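Local atomic coordinates of DyP-type peroxidase (Pleurotus ostreatus PC15, PDB entry 6FSK), a protein that probably uses a heme b cofactor to reduce peroxide while oxidising substrates such as dyes and, at a non-canonical site, Mn(II). Residues T29-F34 with H163-S167; F34-A39 with L478-I484; E251-F255 with L456-F461. The protein carries 1 engineered substitution. All blocks are in the same frame, centred on the assembly; numbering follows the deposited sequence.

Contact 1: residues T29-F34 with H163-S167; sequences TNVDQF and HASIS
The residues most covered are Ser165, Thr29 and Gln33. Thr29 and Asn30 form the turn into a helix that starts at Val31. Residues 163-165 are the loop into a strand that starts at Ile166. The CA atoms of Thr29 and Ile166 lie 5.1 Å apart, those of Asn30 and Ser165 4.9 Å. Ser165 O takes a hydrogen bond from Thr29 N at 2.9 Å and a weak one from Asn30 N at 3.5 Å. Ser165 CB sits 3.6 Å from Phe34 N. In its p rotamer Thr29 brings CG2 to 4.0 Å from Ser167 CB. Asn30 is the N-cap: its OD1 accepts from Gln33 N at 3.0 Å. Gln33 extends with chi1 and chi2 both t, so its NE2 comes 2.9 Å from His163 O. A water donates to Gln33 OE1 (2.4 Å) and Ala164 O (3.1 Å). Below this polar layer, Phe34 CD1 packs on Ile166 CG2 at 3.4 Å. The contact packs the strand-to-helix junction after strand 20-28 against the loop entering strand 166-175, in the ferredoxin-like N-terminal half of the DyP fold. Strand 20-28 pairs antiparallel with 166-175, an outermost strand of the sheet. Phe34 also packs on Phe26 and Val28 of strand 20-28.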
ATOM      1  N   THR A  29     -16.210  -5.421  22.863  1.00 15.74           N
ATOM      2  CA  THR A  29     -16.620  -5.091  24.237  1.00 18.86           C
ATOM      3  C   THR A  29     -17.165  -6.303  25.045  1.00 21.02           C
ATOM      4  O   THR A  29     -17.122  -6.262  26.280  1.00 22.78           O
ATOM      5  CB  THR A  29     -17.628  -3.920  24.275  1.00 21.12           C
ATOM      6  OG1 THR A  29     -18.751  -4.224  23.477  1.00 21.36           O
ATOM      7  CG2 THR A  29     -17.002  -2.632  23.726  1.00 23.98           C
ATOM      8  N   ASN A  30     -17.679  -7.338  24.368  1.00 17.07           N
ATOM      9  CA  ASN A  30     -18.181  -8.546  25.019  1.00 18.60           C
ATOM     10  C   ASN A  30     -17.714  -9.702  24.088  1.00 15.18           C
ATOM     11  O   ASN A  30     -18.246  -9.880  23.008  1.00 17.83           O
ATOM     12  CB  ASN A  30     -19.675  -8.389  25.086  1.00 19.93           C
ATOM     13  CG  ASN A  30     -20.364  -9.591  25.649  1.00 23.50           C
ATOM     14  OD1 ASN A  30     -19.861 -10.760  25.585  1.00 22.17           O
ATOM     15  ND2 ASN A  30     -21.531  -9.330  26.169  1.00 28.10           N
ATOM     16  N   VAL A  31     -16.710 -10.402  24.546  1.00 16.99           N
ATOM     17  CA  VAL A  31     -16.013 -11.427  23.749  1.00 18.99           C
ATOM     18  C   VAL A  31     -16.997 -12.519  23.394  1.00 19.39           C
ATOM     19  O   VAL A  31     -17.104 -12.971  22.265  1.00 19.05           O
ATOM     20  CB  VAL A  31     -14.856 -11.996  24.501  1.00 21.06           C
ATOM     21  CG1 VAL A  31     -14.290 -13.291  23.844  1.00 22.15           C
ATOM     22  CG2 VAL A  31     -13.778 -10.940  24.778  1.00 24.34           C
ATOM     23  N   ASP A  32     -17.709 -13.087  24.388  1.00 21.01           N
ATOM     24  CA  ASP A  32     -18.492 -14.268  23.995  1.00 23.26           C
ATOM     25  C   ASP A  32     -19.690 -13.860  23.142  1.00 20.84           C
ATOM     26  O   ASP A  32     -20.133 -14.600  22.280  1.00 19.57           O
ATOM     27  CB  ASP A  32     -18.908 -15.132  25.225  1.00 28.00           C
ATOM     28  CG  ASP A  32     -17.718 -15.727  25.992  1.00 34.85           C
ATOM     29  OD1 ASP A  32     -16.672 -16.163  25.440  1.00 39.83           O
ATOM     30  OD2 ASP A  32     -17.844 -15.786  27.249  1.00 49.54           O
ATOM     31  N   GLN A  33     -20.252 -12.658  23.318  1.00 17.85           N
ATOM     32  CA  GLN A  33     -21.301 -12.235  22.471  1.00 16.85           C
ATOM     33  C   GLN A  33     -20.773 -11.923  21.034  1.00 16.67           C
ATOM     34  O   GLN A  33     -21.453 -12.148  20.061  1.00 16.70           O
ATOM     35  CB  GLN A  33     -21.870 -10.968  23.002  1.00 21.84           C
ATOM     36  CG  GLN A  33     -23.108 -10.557  22.253  1.00 26.07           C
ATOM     37  CD  GLN A  33     -23.737  -9.327  22.884  1.00 34.86           C
ATOM     38  OE1 GLN A  33     -23.049  -8.540  23.589  1.00 42.91           O
ATOM     39  NE2 GLN A  33     -25.018  -9.156  22.663  1.00 35.72           N
ATOM     40  N   PHE A  34     -19.561 -11.389  21.004  1.00 15.95           N
ATOM     41  CA  PHE A  34     -18.904 -11.123  19.723  1.00 15.81           C
ATOM     42  C   PHE A  34     -18.786 -12.393  18.929  1.00 16.26           C
ATOM     43  O   PHE A  34     -19.132 -12.445  17.723  1.00 15.54           O
ATOM     44  CB  PHE A  34     -17.518 -10.492  19.921  1.00 15.37           C
ATOM     45  CG  PHE A  34     -16.773 -10.281  18.613  1.00 15.03           C
ATOM     46  CD1 PHE A  34     -17.091  -9.212  17.826  1.00 14.86           C
ATOM     47  CD2 PHE A  34     -15.807 -11.175  18.171  1.00 17.04           C
ATOM     48  CE1 PHE A  34     -16.457  -9.029  16.592  1.00 15.48           C
ATOM     49  CE2 PHE A  34     -15.114 -10.955  17.009  1.00 17.06           C
ATOM     50  CZ  PHE A  34     -15.451  -9.878  16.217  1.00 15.54           C
ATOM     51  N   HIS A 163     -26.899  -3.782  23.807  1.00 14.93           N
ATOM     52  CA  HIS A 163     -26.434  -5.147  23.635  1.00 17.06           C
ATOM     53  C   HIS A 163     -25.325  -5.224  22.601  1.00 16.71           C
ATOM     54  O   HIS A 163     -25.084  -6.275  22.056  1.00 17.74           O
ATOM     55  CB  HIS A 163     -27.613  -6.113  23.249  1.00 17.37           C
ATOM     56  CG  HIS A 163     -28.293  -5.845  21.960  1.00 17.88           C
ATOM     57  ND1 HIS A 163     -29.403  -5.034  21.866  1.00 21.22           N
ATOM     58  CD2 HIS A 163     -28.034  -6.248  20.710  1.00 20.80           C
ATOM     59  CE1 HIS A 163     -29.793  -4.958  20.616  1.00 22.97           C
ATOM     60  NE2 HIS A 163     -28.940  -5.649  19.889  1.00 24.53           N
ATOM     61  N   ALA A 164     -24.620  -4.132  22.386  1.00 14.75           N
ATOM     62  CA  ALA A 164     -23.515  -4.191  21.413  1.00 13.81           C
ATOM     63  C   ALA A 164     -22.464  -5.176  21.867  1.00 14.25           C
ATOM     64  O   ALA A 164     -22.061  -5.163  23.023  1.00 16.71           O
ATOM     65  CB  ALA A 164     -22.885  -2.806  21.316  1.00 14.52           C
ATOM     66  N   SER A 165     -21.826  -5.825  20.879  1.00 13.87           N
ATOM     67  CA  SER A 165     -20.623  -6.550  21.219  1.00 14.40           C
ATOM     68  C   SER A 165     -19.329  -5.928  20.722  1.00 16.26           C
ATOM     69  O   SER A 165     -18.260  -6.389  21.054  1.00 17.37           O
ATOM     70  CB  SER A 165     -20.695  -7.980  20.672  1.00 15.56           C
ATOM     71  OG  SER A 165     -20.822  -7.966  19.286  1.00 16.61           O
ATOM     72  N   ILE A 166     -19.470  -4.865  19.931  1.00 14.96           N
ATOM     73  CA  ILE A 166     -18.292  -4.071  19.572  1.00 14.44           C
ATOM     74  C   ILE A 166     -18.654  -2.599  19.718  1.00 15.57           C
ATOM     75  O   ILE A 166     -19.850  -2.233  19.677  1.00 15.77           O
ATOM     76  CB  ILE A 166     -17.856  -4.348  18.117  1.00 15.16           C
ATOM     77  CG1 ILE A 166     -18.854  -3.854  17.030  1.00 13.80           C
ATOM     78  CG2 ILE A 166     -17.493  -5.835  17.920  1.00 15.93           C
ATOM     79  CD1 ILE A 166     -18.589  -4.194  15.594  1.00 15.76           C
ATOM     80  N   SER A 167     -17.625  -1.756  19.676  1.00 14.50           N
ATOM     81  CA  SER A 167     -17.873  -0.328  19.593  1.00 15.24           C
ATOM     82  C   SER A 167     -16.994   0.303  18.547  1.00 14.50           C
ATOM     83  O   SER A 167     -15.888  -0.212  18.288  1.00 14.80           O
ATOM     84  CB  SER A 167     -17.559   0.160  20.958  1.00 17.12           C
ATOM     85  OG  SER A 167     -16.822   1.304  21.063  0.50 20.17           O
TER
HETATM   86  O   HOH W   1     -23.445  -6.821  25.234  1.00 36.11           O

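Contact 2: residues F34-A39 with L478-I484; sequences FKANMA and LKTKFAI
The C-terminal tail leaves its helix and lies along one side of helix 31-41. Leu478, still helical, puts CD2 3.9 Å from Met38 CE. Lys481 O lies 3.9 Å from Lys35 NZ, which is hydrogen-bonded to Leu87 O. Phe482 N closes the last turn on Leu478 O at 3.2 Å. With every chi angle of Met38 at m, its CE also reaches Phe482 CB at 4.1 Å. Phe482 O makes a CA-H...O contact with Lys35 CA at 3.5 Å. The Phe482 ring leads away, to Phe79 of strand 74-80. The chain end packs on the N-terminal ferredoxin-like half of the DyP fold. From Ala483 the backbone is extended. Ala483 CA is 4.1 Å from Lys35 CA and makes a CA-H...O contact with Lys35 O at 3.3 Å. Ala483 CB touches Met38 CB at 4.0 Å. Ile484 N donates to Lys35 O at 3.1 Å. Ile484 CG1 rests on Ala36 CB at 3.9 Å, and a water donates to Ala36 O (2.7 Å) and Ile484 O (3.2 Å).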
ATOM      1  N   PHE A  34     -19.561 -11.389  21.004  1.00 15.95           N
ATOM      2  CA  PHE A  34     -18.904 -11.123  19.723  1.00 15.81           C
ATOM      3  C   PHE A  34     -18.786 -12.393  18.929  1.00 16.26           C
ATOM      4  O   PHE A  34     -19.132 -12.445  17.723  1.00 15.54           O
ATOM      5  CB  PHE A  34     -17.518 -10.492  19.921  1.00 15.37           C
ATOM      6  CG  PHE A  34     -16.773 -10.281  18.613  1.00 15.03           C
ATOM      7  CD1 PHE A  34     -17.091  -9.212  17.826  1.00 14.86           C
ATOM      8  CD2 PHE A  34     -15.807 -11.175  18.171  1.00 17.04           C
ATOM      9  CE1 PHE A  34     -16.457  -9.029  16.592  1.00 15.48           C
ATOM     10  CE2 PHE A  34     -15.114 -10.955  17.009  1.00 17.06           C
ATOM     11  CZ  PHE A  34     -15.451  -9.878  16.217  1.00 15.54           C
ATOM     12  N   LYS A  35     -18.327 -13.450  19.606  1.00 17.13           N
ATOM     13  CA  LYS A  35     -18.147 -14.723  18.879  1.00 17.65           C
ATOM     14  C   LYS A  35     -19.448 -15.293  18.462  1.00 16.74           C
ATOM     15  O   LYS A  35     -19.593 -15.790  17.388  1.00 18.08           O
ATOM     16  CB  LYS A  35     -17.327 -15.688  19.678  1.00 18.09           C
ATOM     17  CG  LYS A  35     -15.908 -15.268  19.958  1.00 21.05           C
ATOM     18  CD  LYS A  35     -15.160 -16.373  20.666  1.00 24.70           C
ATOM     19  CE  LYS A  35     -13.832 -15.866  21.099  1.00 29.03           C
ATOM     20  NZ  LYS A  35     -12.869 -16.933  21.478  1.00 32.94           N
ATOM     21  N   ALA A  36     -20.526 -15.145  19.266  1.00 16.69           N
ATOM     22  CA  ALA A  36     -21.807 -15.607  18.796  1.00 18.30           C
ATOM     23  C   ALA A  36     -22.289 -14.783  17.564  1.00 17.07           C
ATOM     24  O   ALA A  36     -22.861 -15.309  16.620  1.00 17.60           O
ATOM     25  CB  ALA A  36     -22.833 -15.526  19.949  1.00 18.75           C
ATOM     26  N   ASN A  37     -22.094 -13.420  17.592  1.00 16.56           N
ATOM     27  CA  ASN A  37     -22.519 -12.595  16.530  1.00 17.27           C
ATOM     28  C   ASN A  37     -21.713 -12.873  15.192  1.00 15.61           C
ATOM     29  O   ASN A  37     -22.219 -12.807  14.084  1.00 16.02           O
ATOM     30  CB  ASN A  37     -22.339 -11.117  16.913  1.00 18.40           C
ATOM     31  CG  ASN A  37     -23.233 -10.660  18.028  1.00 17.59           C
ATOM     32  OD1 ASN A  37     -24.233 -11.332  18.429  1.00 21.98           O
ATOM     33  ND2 ASN A  37     -22.908  -9.535  18.566  1.00 14.80           N
ATOM     34  N   MET A  38     -20.468 -13.246  15.397  1.00 15.12           N
ATOM     35  CA  MET A  38     -19.570 -13.563  14.302  1.00 16.32           C
ATOM     36  C   MET A  38     -20.155 -14.675  13.459  1.00 16.32           C
ATOM     37  O   MET A  38     -20.044 -14.698  12.239  1.00 15.54           O
ATOM     38  CB  MET A  38     -18.213 -13.983  14.755  1.00 17.67           C
ATOM     39  CG  MET A  38     -17.276 -12.817  15.022  1.00 18.17           C
ATOM     40  SD  MET A  38     -16.792 -11.840  13.577  1.00 19.60           S
ATOM     41  CE  MET A  38     -15.772 -12.991  12.622  1.00 20.17           C
ATOM     42  N   ALA A  39     -20.864 -15.590  14.071  1.00 18.35           N
ATOM     43  CA  ALA A  39     -21.496 -16.622  13.230  1.00 17.68           C
ATOM     44  C   ALA A  39     -22.451 -16.180  12.187  1.00 19.00           C
ATOM     45  O   ALA A  39     -22.566 -16.774  11.124  1.00 20.59           O
ATOM     46  CB  ALA A  39     -22.152 -17.660  14.152  1.00 21.96           C
ATOM     47  N   LEU A 478     -12.140 -18.076  10.754  1.00 14.77           N
ATOM     48  CA  LEU A 478     -13.214 -17.288  11.380  1.00 15.14           C
ATOM     49  C   LEU A 478     -14.269 -18.228  12.032  1.00 17.17           C
ATOM     50  O   LEU A 478     -14.747 -17.934  13.134  1.00 18.78           O
ATOM     51  CB  LEU A 478     -13.836 -16.336  10.424  1.00 15.58           C
ATOM     52  CG  LEU A 478     -12.940 -15.269   9.788  1.00 15.24           C
ATOM     53  CD1 LEU A 478     -13.609 -14.522   8.654  1.00 16.09           C
ATOM     54  CD2 LEU A 478     -12.519 -14.293  10.833  1.00 14.94           C
ATOM     55  N   LYS A 479     -14.632 -19.281  11.335  1.00 19.29           N
ATOM     56  CA  LYS A 479     -15.680 -20.179  11.845  1.00 20.76           C
ATOM     57  C   LYS A 479     -15.230 -20.923  13.074  1.00 23.61           C
ATOM     58  O   LYS A 479     -16.030 -21.111  14.007  1.00 25.80           O
ATOM     59  CB  LYS A 479     -16.146 -21.137  10.764  1.00 21.95           C
ATOM     60  CG  LYS A 479     -16.984 -20.549   9.642  1.00 25.48           C
ATOM     61  CD  LYS A 479     -17.337 -21.662   8.661  1.00 29.51           C
ATOM     62  CE  LYS A 479     -17.772 -21.276   7.290  1.00 33.73           C
ATOM     63  NZ  LYS A 479     -19.104 -20.705   7.250  1.00 40.45           N
ATOM     64  N   THR A 480     -13.965 -21.285  13.137  1.00 22.09           N
ATOM     65  CA  THR A 480     -13.470 -22.117  14.232  1.00 22.17           C
ATOM     66  C   THR A 480     -12.841 -21.404  15.395  1.00 23.06           C
ATOM     67  O   THR A 480     -12.824 -21.915  16.566  1.00 22.86           O
ATOM     68  CB  THR A 480     -12.450 -23.157  13.684  1.00 25.01           C
ATOM     69  OG1 THR A 480     -11.316 -22.513  13.079  1.00 26.49           O
ATOM     70  CG2 THR A 480     -13.093 -24.014  12.689  1.00 24.43           C
ATOM     71  N   LYS A 481     -12.226 -20.239  15.165  1.00 20.40           N
ATOM     72  CA  LYS A 481     -11.542 -19.531  16.226  1.00 20.04           C
ATOM     73  C   LYS A 481     -12.211 -18.230  16.655  1.00 19.39           C
ATOM     74  O   LYS A 481     -11.953 -17.761  17.762  1.00 20.05           O
ATOM     75  CB  LYS A 481     -10.100 -19.207  15.857  1.00 23.46           C
ATOM     76  CG  LYS A 481      -9.261 -20.410  15.456  1.00 25.29           C
ATOM     77  CD  LYS A 481      -8.965 -21.357  16.613  1.00 28.89           C
ATOM     78  CE  LYS A 481      -8.066 -20.704  17.654  1.00 33.39           C
ATOM     79  NZ  LYS A 481      -7.550 -21.689  18.646  1.00 37.15           N
ATOM     80  N   PHE A 482     -13.011 -17.666  15.767  1.00 20.75           N
ATOM     81  CA  PHE A 482     -13.599 -16.341  16.003  1.00 19.06           C
ATOM     82  C   PHE A 482     -15.124 -16.408  16.255  1.00 21.06           C
ATOM     83  O   PHE A 482     -15.751 -15.364  16.408  1.00 24.48           O
ATOM     84  CB  PHE A 482     -13.302 -15.396  14.850  1.00 18.25           C
ATOM     85  CG  PHE A 482     -11.854 -15.087  14.715  1.00 16.84           C
ATOM     86  CD1 PHE A 482     -10.981 -15.992  14.105  1.00 18.64           C
ATOM     87  CD2 PHE A 482     -11.315 -13.884  15.097  1.00 15.13           C
ATOM     88  CE1 PHE A 482      -9.616 -15.685  13.961  1.00 15.90           C
ATOM     89  CE2 PHE A 482     -10.021 -13.620  15.024  1.00 13.94           C
ATOM     90  CZ  PHE A 482      -9.100 -14.473  14.413  1.00 17.04           C
ATOM     91  N   ALA A 483     -15.758 -17.581  16.171  1.00 22.08           N
ATOM     92  CA  ALA A 483     -17.219 -17.703  16.173  1.00 21.84           C
ATOM     93  C   ALA A 483     -17.628 -18.855  17.087  1.00 25.43           C
ATOM     94  O   ALA A 483     -16.850 -19.759  17.302  1.00 26.97           O
ATOM     95  CB  ALA A 483     -17.762 -17.987  14.794  1.00 22.03           C
ATOM     96  N   ILE A 484     -18.867 -18.808  17.571  1.00 27.07           N
ATOM     97  CA  ILE A 484     -19.438 -19.976  18.325  1.00 32.00           C
ATOM     98  C   ILE A 484     -20.770 -20.357  17.731  1.00 33.37           C
ATOM     99  O   ILE A 484     -21.528 -19.441  17.390  1.00 36.73           O
ATOM    100  CB  ILE A 484     -19.543 -19.751  19.863  1.00 36.30           C
ATOM    101  CG1 ILE A 484     -20.463 -18.591  20.217  1.00 43.12           C
ATOM    102  CG2 ILE A 484     -18.148 -19.628  20.507  1.00 34.11           C
ATOM    103  CD1 ILE A 484     -20.399 -18.121  21.667  1.00 48.85           C
TER
HETATM  104  O   HOH W   2     -24.189 -17.683  16.982  1.00 38.75           O

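Contact 3: residues E251-F255 with L456-F461; sequences EFDDF and LPDQDF
Three phenylalanines form an aromatic cluster, and the two segments meet without a hydrogen bond. Phe252 and Phe255 come from one helix, Phe461 from an irregular loop. Phe252 turns its edge to the Phe461 face in a T-shaped pair. Their centroids are 5.2 Å apart and their planes meet at 82°; Phe252 CD1 lies 3.7 Å from Phe461 CD2. Phe255 meets Phe461 obliquely, at 50° and 5.2 Å between centroids. Phe461 CZ lies over a face of Phe255, 3.5 Å from its CG. With chi1 t on the helix and m in Phe461, the three rings meet. The CA atoms of Phe252 and Phe461 are 6.1 Å apart. This cluster joins helix 249-258 to the loop before strand 462-472 in the C-terminal half of the DyP fold. The Phe252 side chain is about 9 Å from that of His329, the axial heme ligand. Phe255 CD1 touches Pro457 CD and Phe255 CZ touches Leu456 CD2, both at 3.6 Å. Phe255 also packs on Leu275 of helix 268-280.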
ATOM      1  N   GLU A 251       1.539  21.769  -2.160  1.00  9.44           N
ATOM      2  CA  GLU A 251       2.913  21.828  -1.691  1.00  9.71           C
ATOM      3  C   GLU A 251       3.818  21.054  -2.606  1.00 11.13           C
ATOM      4  O   GLU A 251       4.897  21.514  -2.999  1.00 10.05           O
ATOM      5  CB  GLU A 251       3.034  21.351  -0.227  1.00 11.25           C
ATOM      6  CG  GLU A 251       2.376  22.244   0.790  1.00 12.50           C
ATOM      7  CD  GLU A 251       0.889  22.023   1.026  1.00 11.56           C
ATOM      8  OE1 GLU A 251       0.206  21.299   0.271  1.00 11.53           O
ATOM      9  OE2 GLU A 251       0.387  22.690   1.985  1.00 14.06           O
ATOM     10  N   PHE A 252       3.424  19.879  -2.990  1.00 10.16           N
ATOM     11  CA  PHE A 252       4.194  19.083  -3.948  1.00 10.91           C
ATOM     12  C   PHE A 252       4.270  19.783  -5.293  1.00 10.84           C
ATOM     13  O   PHE A 252       5.397  19.875  -5.918  1.00 12.13           O
ATOM     14  CB  PHE A 252       3.593  17.679  -4.023  1.00 12.17           C
ATOM     15  CG  PHE A 252       4.256  16.742  -4.999  1.00 14.04           C
ATOM     16  CD1 PHE A 252       5.447  16.142  -4.660  1.00 18.31           C
ATOM     17  CD2 PHE A 252       3.677  16.525  -6.243  1.00 16.14           C
ATOM     18  CE1 PHE A 252       6.046  15.263  -5.588  1.00 21.64           C
ATOM     19  CE2 PHE A 252       4.244  15.650  -7.106  1.00 19.23           C
ATOM     20  CZ  PHE A 252       5.376  15.017  -6.740  1.00 19.57           C
ATOM     21  N   ASP A 253       3.162  20.296  -5.766  1.00 11.07           N
ATOM     22  CA  ASP A 253       3.138  21.012  -7.046  1.00 11.33           C
ATOM     23  C   ASP A 253       4.078  22.250  -6.985  1.00 11.51           C
ATOM     24  O   ASP A 253       4.825  22.473  -7.928  1.00 13.22           O
ATOM     25  CB  ASP A 253       1.758  21.466  -7.418  1.00 13.75           C
ATOM     26  CG  ASP A 253       0.808  20.338  -7.830  1.00 17.72           C
ATOM     27  OD1 ASP A 253       1.185  19.234  -8.138  1.00 22.32           O
ATOM     28  OD2 ASP A 253      -0.404  20.689  -7.802  1.00 25.23           O
ATOM     29  N   ASP A 254       4.047  22.976  -5.917  1.00 11.73           N
ATOM     30  CA  ASP A 254       4.976  24.153  -5.665  1.00 11.81           C
ATOM     31  C   ASP A 254       6.463  23.731  -5.680  1.00 13.37           C
ATOM     32  O   ASP A 254       7.324  24.329  -6.403  1.00 12.34           O
ATOM     33  CB  ASP A 254       4.522  24.829  -4.389  1.00 13.12           C
ATOM     34  CG  ASP A 254       5.315  26.025  -3.987  1.00 15.08           C
ATOM     35  OD1 ASP A 254       6.071  26.611  -4.819  1.00 14.99           O
ATOM     36  OD2 ASP A 254       5.188  26.450  -2.827  1.00 16.02           O
ATOM     37  N   PHE A 255       6.773  22.647  -4.946  1.00 12.24           N
ATOM     38  CA  PHE A 255       8.077  22.037  -5.031  1.00 11.83           C
ATOM     39  C   PHE A 255       8.545  21.798  -6.440  1.00 13.28           C
ATOM     40  O   PHE A 255       9.648  22.184  -6.829  1.00 13.06           O
ATOM     41  CB  PHE A 255       8.077  20.751  -4.215  1.00 12.60           C
ATOM     42  CG  PHE A 255       9.345  19.999  -4.325  1.00 12.28           C
ATOM     43  CD1 PHE A 255      10.488  20.523  -3.733  1.00 11.96           C
ATOM     44  CD2 PHE A 255       9.418  18.846  -5.074  1.00 11.85           C
ATOM     45  CE1 PHE A 255      11.697  19.831  -3.829  1.00 12.98           C
ATOM     46  CE2 PHE A 255      10.671  18.147  -5.178  1.00 13.29           C
ATOM     47  CZ  PHE A 255      11.752  18.661  -4.551  1.00 13.53           C
ATOM     48  N   LEU A 456      14.805  18.503   0.360  1.00 14.03           N
ATOM     49  CA  LEU A 456      13.369  18.612   0.334  1.00 14.27           C
ATOM     50  C   LEU A 456      12.824  19.633   1.303  1.00 14.67           C
ATOM     51  O   LEU A 456      13.402  19.877   2.364  1.00 15.57           O
ATOM     52  CB  LEU A 456      12.727  17.234   0.550  1.00 13.73           C
ATOM     53  CG  LEU A 456      13.148  16.155  -0.464  1.00 14.04           C
ATOM     54  CD1 LEU A 456      12.623  14.780  -0.020  1.00 14.03           C
ATOM     55  CD2 LEU A 456      12.592  16.489  -1.836  1.00 15.40           C
ATOM     56  N   PRO A 457      11.671  20.212   1.012  1.00 14.48           N
ATOM     57  CA  PRO A 457      11.077  21.161   1.935  1.00 16.32           C
ATOM     58  C   PRO A 457      10.762  20.506   3.259  1.00 17.95           C
ATOM     59  O   PRO A 457      10.443  19.317   3.281  1.00 17.77           O
ATOM     60  CB  PRO A 457       9.749  21.572   1.236  1.00 17.59           C
ATOM     61  CG  PRO A 457       9.778  21.001  -0.104  1.00 18.16           C
ATOM     62  CD  PRO A 457      10.900  20.017  -0.226  1.00 15.69           C
ATOM     63  N   ASP A 458      10.778  21.240   4.358  1.00 18.50           N
ATOM     64  CA  ASP A 458      10.663  20.608   5.647  1.00 20.01           C
ATOM     65  C   ASP A 458       9.295  19.942   5.870  1.00 17.79           C
ATOM     66  O   ASP A 458       9.216  18.900   6.530  1.00 19.32           O
ATOM     67  CB  ASP A 458      10.972  21.584   6.757  1.00 24.37           C
ATOM     68  CG  ASP A 458      12.486  21.836   6.877  1.00 32.94           C
ATOM     69  OD1 ASP A 458      13.317  21.414   5.945  1.00 26.15           O
ATOM     70  OD2 ASP A 458      12.791  22.385   7.952  1.00 33.66           O
ATOM     71  N   GLN A 459       8.279  20.522   5.257  1.00 18.24           N
ATOM     72  CA  GLN A 459       6.957  19.808   5.203  1.00 18.65           C
ATOM     73  C   GLN A 459       7.018  18.634   4.188  1.00 14.79           C
ATOM     74  O   GLN A 459       7.035  18.817   2.987  1.00 14.13           O
ATOM     75  CB  GLN A 459       5.858  20.768   4.857  1.00 18.89           C
ATOM     76  CG  GLN A 459       4.435  20.179   4.655  1.00 20.92           C
ATOM     77  CD  GLN A 459       3.924  19.538   5.894  1.00 24.27           C
ATOM     78  OE1 GLN A 459       3.690  20.226   6.932  1.00 25.68           O
ATOM     79  NE2 GLN A 459       3.836  18.217   5.879  1.00 20.29           N
ATOM     80  N   ASP A 460       6.960  17.431   4.746  1.00 13.63           N
ATOM     81  CA  ASP A 460       6.889  16.217   3.981  1.00 13.51           C
ATOM     82  C   ASP A 460       5.586  16.239   3.144  1.00 12.25           C
ATOM     83  O   ASP A 460       4.579  16.718   3.563  1.00 11.79           O
ATOM     84  CB  ASP A 460       6.861  14.940   4.850  1.00 14.41           C
ATOM     85  CG  ASP A 460       8.214  14.638   5.582  1.00 19.35           C
ATOM     86  OD1 ASP A 460       8.927  15.565   5.936  1.00 22.80           O
ATOM     87  OD2 ASP A 460       8.521  13.452   5.878  1.00 16.85           O
ATOM     88  N   PHE A 461       5.696  15.709   1.952  1.00 10.91           N
ATOM     89  CA  PHE A 461       4.582  15.645   1.049  1.00 10.15           C
ATOM     90  C   PHE A 461       3.505  14.677   1.496  1.00  9.99           C
ATOM     91  O   PHE A 461       2.306  14.853   1.107  1.00 10.18           O
ATOM     92  CB  PHE A 461       5.036  15.330  -0.375  1.00 11.24           C
ATOM     93  CG  PHE A 461       6.108  16.251  -0.901  1.00 11.12           C
ATOM     94  CD1 PHE A 461       5.930  17.629  -0.834  1.00 11.86           C
ATOM     95  CD2 PHE A 461       7.185  15.729  -1.463  1.00 12.46           C
ATOM     96  CE1 PHE A 461       6.948  18.449  -1.316  1.00 11.70           C
ATOM     97  CE2 PHE A 461       8.205  16.565  -1.937  1.00 11.95           C
ATOM     98  CZ  PHE A 461       8.035  17.900  -1.861  1.00 11.82           C
TER

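In the fold
From the N terminus, strand 20-28 leads to helix 31-41, which serves contacts 1 and 2. Contact 1 closes a loop of 128 residues, joining the start of this helix to the entry of strand 166-175. Contact 2 joins the same helix to the tail after helix 475-481 and closes only at the C terminus, so the two cross along the chain. They share Phe34, and Asn37 meets Ser165 between them; their centres are 11 Å apart. Contact 3 opens after contact 1 has closed and lies wholly within the span of contact 2. It ties helix 249-258 to the loop before strand 462-472, on the opposite side of the chain's centre from contact 2.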